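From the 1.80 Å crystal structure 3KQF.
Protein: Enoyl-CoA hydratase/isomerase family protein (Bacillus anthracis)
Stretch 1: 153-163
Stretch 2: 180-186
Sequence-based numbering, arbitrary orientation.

Stretch 1 153-163: RLPRLIGVGRA
Stretch 2, residues 180-186: EYGLVEF

The guanidinium of R162 lies flat on the ring of Y181, with centres 4.0 Å apart and planes at 15°, in a contact that has no direct hydrogen bond between the stretches. R162 CZ sits 4.0 Å from the centroid of the Y181 ring, 29° off the ring normal, so the delocalised cation faces the π cloud; its closest ring atom is Y181 CE1, 3.5 Å from R162 CZ. Nearer the axis of the ring, R162 CD stands 3.8 Å from the Y181 centroid and 8° off the normal, adding a CH-π contact. R162 reaches this position with chi1 t, chi2 p, chi3 p and chi4 -168°; Y181 has chi1 m and chi2 -33°. The stacking leaves the polar edges free: R162 NH2 and Y181 OH are hydrogen-bonded elsewhere in the structure.

Stretch 1 is helix from R153 to I158 and again from V160 to A163. The first helix is kinked at P155, whose nitrogen has no bond to the turn before, but I158 N still bonds L154 O at 3.0 Å and G159 N bonds P155 O at 2.9 Å. G159, at phi/psi 97/154, leaves the first helix and caps the N-terminus of the second, where A163 N bonds G159 O at 3.2 Å. Stretch 2 enters as the end of a helix, which G182 (88/13) closes in a Schellman motif. The following residues are loop: L183 at -76/-37, V184 at -121/146 and E185 at -91/-25; F186 is extended at -139/149.

The backbones are nearest at I158 and G182, whose CA atoms are 5.7 Å apart. I158, chi1 p and chi2 t, points toward stretch 2 and lays CG2 against its turn, 3.4 Å from Y181 O, 3.5 Å from G182 C and 4.1 Å from L183 CB. Water 1 bridges the backbones beside it, donating to I158 O at 2.8 Å and to Y181 O at 2.6 Å, so two carbonyls that cannot bond each other share one donor.

L183 (t, p) forms the apolar centre with two leucines of the same rotamer: its CD1 meets L154 CD1 at 3.6 Å and L157 CD2 at 4.1 Å. L157 also packs against backbone, with CG 3.7 Å from G182 O and CD2 3.7 Å from L183 O. E185 (m, p, chi3 23°) brings OE2 to 4.1 Å from L157 CD1, while V184 points away.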

ATOM      1  N   ARG A 153      -2.239   8.391   8.579  1.00 12.99           N
ATOM      2  CA  ARG A 153      -0.887   7.990   8.187  1.00 13.14           C
ATOM      3  C   ARG A 153      -0.630   6.482   8.284  1.00 14.27           C
ATOM      4  O   ARG A 153       0.136   5.938   7.489  1.00 13.99           O
ATOM      5  CB  ARG A 153       0.180   8.767   8.981  1.00 13.58           C
ATOM      6  CG  ARG A 153       0.085  10.301   8.786  1.00 14.24           C
ATOM      7  CD  ARG A 153       1.270  11.050   9.396  1.00 16.27           C
ATOM      8  NE  ARG A 153       1.171  12.483   9.161  1.00 17.18           N
ATOM      9  CZ  ARG A 153       0.623  13.364  10.001  1.00 17.90           C
ATOM     10  NH1 ARG A 153       0.127  12.980  11.168  1.00 18.65           N
ATOM     11  NH2 ARG A 153       0.559  14.650   9.662  1.00 19.99           N
ATOM     12  N   LEU A 154      -1.278   5.793   9.224  1.00 14.03           N
ATOM     13  CA  LEU A 154      -1.032   4.364   9.361  1.00 13.98           C
ATOM     14  C   LEU A 154      -1.560   3.571   8.147  1.00 14.49           C
ATOM     15  O   LEU A 154      -0.821   2.788   7.579  1.00 14.19           O
ATOM     16  CB  LEU A 154      -1.612   3.802  10.670  1.00 14.90           C
ATOM     17  CG  LEU A 154      -1.177   2.370  11.004  1.00 14.92           C
ATOM     18  CD1 LEU A 154       0.350   2.223  11.183  1.00 12.94           C
ATOM     19  CD2 LEU A 154      -1.888   1.855  12.234  1.00 17.48           C
ATOM     20  N   PRO A 155      -2.831   3.773   7.745  1.00 13.53           N
ATOM     21  CA  PRO A 155      -3.248   2.966   6.578  1.00 14.06           C
ATOM     22  C   PRO A 155      -2.523   3.339   5.301  1.00 12.47           C
ATOM     23  O   PRO A 155      -2.368   2.501   4.411  1.00 13.12           O
ATOM     24  CB  PRO A 155      -4.757   3.253   6.445  1.00 12.88           C
ATOM     25  CG  PRO A 155      -4.982   4.516   7.195  1.00 16.71           C
ATOM     26  CD  PRO A 155      -3.946   4.542   8.308  1.00 14.03           C
ATOM     27  N   ARG A 156      -2.083   4.591   5.200  1.00 14.22           N
ATOM     28  CA  ARG A 156      -1.356   5.017   4.037  1.00 14.61           C
ATOM     29  C   ARG A 156      -0.015   4.286   3.955  1.00 14.12           C
ATOM     30  O   ARG A 156       0.416   3.910   2.861  1.00 16.89           O
ATOM     31  CB  ARG A 156      -1.171   6.535   4.005  1.00 14.85           C
ATOM     32  CG  ARG A 156      -2.429   7.251   3.565  1.00 15.94           C
ATOM     33  CD  ARG A 156      -2.300   8.730   3.650  1.00 13.40           C
ATOM     34  NE  ARG A 156      -3.467   9.394   3.045  1.00 15.12           N
ATOM     35  CZ  ARG A 156      -4.665   9.489   3.611  1.00 16.72           C
ATOM     36  NH1 ARG A 156      -4.906   8.990   4.818  1.00 17.00           N
ATOM     37  NH2 ARG A 156      -5.644  10.112   2.970  1.00 17.19           N
ATOM     38  N   LEU A 157       0.582   3.995   5.100  1.00 12.80           N
ATOM     39  CA  LEU A 157       1.896   3.304   5.113  1.00 13.51           C
ATOM     40  C   LEU A 157       1.827   1.787   4.987  1.00 14.13           C
ATOM     41  O   LEU A 157       2.583   1.185   4.202  1.00 15.23           O
ATOM     42  CB  LEU A 157       2.684   3.667   6.384  1.00 12.37           C
ATOM     43  CG  LEU A 157       4.119   3.118   6.514  1.00 13.40           C
ATOM     44  CD1 LEU A 157       4.959   3.668   5.384  1.00 13.08           C
ATOM     45  CD2 LEU A 157       4.695   3.492   7.853  1.00 15.55           C
ATOM     46  N   ILE A 158       0.939   1.161   5.757  1.00 13.94           N
ATOM     47  CA  ILE A 158       0.877  -0.292   5.819  1.00 14.67           C
ATOM     48  C   ILE A 158      -0.394  -0.953   5.265  1.00 15.38           C
ATOM     49  O   ILE A 158      -0.560  -2.180   5.359  1.00 15.79           O
ATOM     50  CB  ILE A 158       1.116  -0.781   7.256  1.00 14.56           C
ATOM     51  CG1 ILE A 158      -0.021  -0.368   8.201  1.00 17.44           C
ATOM     52  CG2 ILE A 158       2.468  -0.274   7.776  1.00 15.54           C
ATOM     53  CD1 ILE A 158       0.149  -0.938   9.617  1.00 14.21           C
ATOM     54  N   GLY A 159      -1.290  -0.152   4.714  1.00 14.75           N
ATOM     55  CA  GLY A 159      -2.512  -0.676   4.098  1.00 14.50           C
ATOM     56  C   GLY A 159      -3.672  -0.600   5.068  1.00 13.08           C
ATOM     57  O   GLY A 159      -3.474  -0.654   6.301  1.00 13.64           O
ATOM     58  N   VAL A 160      -4.884  -0.522   4.512  1.00 14.75           N
ATOM     59  CA  VAL A 160      -6.073  -0.315   5.313  1.00 14.00           C
ATOM     60  C   VAL A 160      -6.414  -1.471   6.270  1.00 13.22           C
ATOM     61  O   VAL A 160      -6.772  -1.219   7.404  1.00 13.13           O
ATOM     62  CB  VAL A 160      -7.290   0.069   4.445  1.00 14.80           C
ATOM     63  CG1 VAL A 160      -7.636  -1.017   3.434  1.00 14.89           C
ATOM     64  CG2 VAL A 160      -8.521   0.379   5.341  1.00 18.51           C
ATOM     65  N   GLY A 161      -6.220  -2.708   5.820  1.00 12.49           N
ATOM     66  CA  GLY A 161      -6.549  -3.905   6.617  1.00 11.64           C
ATOM     67  C   GLY A 161      -5.764  -4.016   7.910  1.00 13.69           C
ATOM     68  O   GLY A 161      -6.325  -4.215   8.986  1.00 14.69           O
ATOM     69  N   ARG A 162      -4.448  -3.939   7.796  1.00 14.04           N
ATOM     70  CA  ARG A 162      -3.583  -3.982   8.951  1.00 14.91           C
ATOM     71  C   ARG A 162      -3.779  -2.773   9.869  1.00 14.02           C
ATOM     72  O   ARG A 162      -3.776  -2.904  11.100  1.00 14.23           O
ATOM     73  CB  ARG A 162      -2.117  -4.094   8.507  1.00 14.73           C
ATOM     74  CG  ARG A 162      -1.151  -4.177   9.667  1.00 17.29           C
ATOM     75  CD  ARG A 162      -1.339  -5.456  10.459  1.00 16.61           C
ATOM     76  NE  ARG A 162      -1.023  -6.627   9.645  1.00 17.60           N
ATOM     77  CZ  ARG A 162      -1.302  -7.882   9.978  1.00 18.57           C
ATOM     78  NH1 ARG A 162      -1.986  -8.156  11.083  1.00 15.55           N
ATOM     79  NH2 ARG A 162      -0.939  -8.870   9.165  1.00 17.17           N
ATOM     80  N   ALA A 163      -3.931  -1.590   9.287  1.00 14.25           N
ATOM     81  CA  ALA A 163      -4.177  -0.388  10.080  1.00 14.42           C
ATOM     82  C   ALA A 163      -5.450  -0.534  10.907  1.00 14.15           C
ATOM     83  O   ALA A 163      -5.498  -0.093  12.044  1.00 14.13           O
ATOM     84  CB  ALA A 163      -4.283   0.844   9.177  1.00 14.06           C
ATOM     85  N   GLU A 180       7.718  -6.595   9.839  1.00 15.09           N
ATOM     86  CA  GLU A 180       6.968  -7.494   8.967  1.00 17.04           C
ATOM     87  C   GLU A 180       5.798  -6.762   8.291  1.00 17.18           C
ATOM     88  O   GLU A 180       5.519  -6.992   7.107  1.00 16.68           O
ATOM     89  CB  GLU A 180       6.450  -8.678   9.801  1.00 17.48           C
ATOM     90  CG  GLU A 180       5.645  -9.722   9.046  1.00 23.14           C
ATOM     91  CD  GLU A 180       5.281 -10.936   9.924  1.00 31.86           C
ATOM     92  OE1 GLU A 180       5.507 -10.893  11.157  1.00 37.48           O
ATOM     93  OE2 GLU A 180       4.768 -11.939   9.378  1.00 37.24           O
ATOM     94  N   TYR A 181       5.148  -5.861   9.018  1.00 15.96           N
ATOM     95  CA  TYR A 181       3.983  -5.157   8.466  1.00 15.66           C
ATOM     96  C   TYR A 181       4.334  -3.944   7.605  1.00 17.04           C
ATOM     97  O   TYR A 181       3.453  -3.371   6.948  1.00 16.79           O
ATOM     98  CB  TYR A 181       3.042  -4.692   9.557  1.00 17.40           C
ATOM     99  CG  TYR A 181       2.605  -5.736  10.573  1.00 14.80           C
ATOM    100  CD1 TYR A 181       2.432  -7.062  10.223  1.00 18.95           C
ATOM    101  CD2 TYR A 181       2.262  -5.347  11.865  1.00 17.52           C
ATOM    102  CE1 TYR A 181       1.995  -8.001  11.161  1.00 17.42           C
ATOM    103  CE2 TYR A 181       1.818  -6.284  12.811  1.00 18.44           C
ATOM    104  CZ  TYR A 181       1.690  -7.594  12.455  1.00 17.52           C
ATOM    105  OH  TYR A 181       1.249  -8.518  13.405  1.00 23.56           O
ATOM    106  N   GLY A 182       5.601  -3.545   7.634  1.00 16.79           N
ATOM    107  CA  GLY A 182       6.060  -2.369   6.876  1.00 17.40           C
ATOM    108  C   GLY A 182       5.924  -1.050   7.629  1.00 16.36           C
ATOM    109  O   GLY A 182       6.065   0.045   7.030  1.00 16.21           O
ATOM    110  N   LEU A 183       5.676  -1.135   8.940  1.00 15.73           N
ATOM    111  CA  LEU A 183       5.543   0.038   9.806  1.00 16.04           C
ATOM    112  C   LEU A 183       6.918   0.639  10.110  1.00 14.84           C
ATOM    113  O   LEU A 183       7.038   1.846  10.236  1.00 16.06           O
ATOM    114  CB  LEU A 183       4.786  -0.308  11.106  1.00 15.51           C
ATOM    115  CG  LEU A 183       4.650   0.782  12.177  1.00 17.50           C
ATOM    116  CD1 LEU A 183       3.922   2.070  11.661  1.00 18.27           C
ATOM    117  CD2 LEU A 183       3.923   0.197  13.381  1.00 21.51           C
ATOM    118  N   VAL A 184       7.947  -0.203  10.286  1.00 15.81           N
ATOM    119  CA  VAL A 184       9.311   0.317  10.471  1.00 16.17           C
ATOM    120  C   VAL A 184      10.171  -0.257   9.335  1.00 15.77           C
ATOM    121  O   VAL A 184       9.946  -1.392   8.866  1.00 15.66           O
ATOM    122  CB  VAL A 184       9.909   0.045  11.860  1.00 16.75           C
ATOM    123  CG1 VAL A 184       8.983   0.632  12.950  1.00 16.65           C
ATOM    124  CG2 VAL A 184      10.183  -1.440  12.063  1.00 17.38           C
ATOM    125  N   GLU A 185      11.131   0.536   8.875  1.00 15.29           N
ATOM    126  CA  GLU A 185      11.960   0.168   7.728  1.00 13.82           C
ATOM    127  C   GLU A 185      13.242  -0.566   8.094  1.00 14.43           C
ATOM    128  O   GLU A 185      13.785  -1.304   7.262  1.00 13.42           O
ATOM    129  CB  GLU A 185      12.245   1.406   6.856  1.00 12.94           C
ATOM    130  CG  GLU A 185      11.005   1.912   6.048  1.00 13.76           C
ATOM    131  CD  GLU A 185       9.935   2.601   6.889  1.00 15.22           C
ATOM    132  OE1 GLU A 185      10.236   3.115   8.002  1.00 15.78           O
ATOM    133  OE2 GLU A 185       8.771   2.659   6.416  1.00 16.32           O
ATOM    134  N   PHE A 186      13.723  -0.353   9.321  1.00 14.85           N
ATOM    135  CA  PHE A 186      14.920  -1.043   9.840  1.00 15.79           C
ATOM    136  C   PHE A 186      14.720  -1.449  11.309  1.00 16.75           C
ATOM    137  O   PHE A 186      13.999  -0.771  12.055  1.00 17.00           O
ATOM    138  CB  PHE A 186      16.144  -0.126   9.785  1.00 18.18           C
ATOM    139  CG  PHE A 186      16.454   0.403   8.407  1.00 18.49           C
ATOM    140  CD1 PHE A 186      17.331  -0.279   7.563  1.00 23.49           C
ATOM    141  CD2 PHE A 186      15.879   1.572   7.964  1.00 21.16           C
ATOM    142  CE1 PHE A 186      17.625   0.216   6.287  1.00 25.39           C
ATOM    143  CE2 PHE A 186      16.172   2.082   6.683  1.00 21.51           C
ATOM    144  CZ  PHE A 186      17.020   1.400   5.848  1.00 22.29           C
TER
HETATM  145  O   HOH W   1       1.105  -4.158   6.318  1.00 22.19           O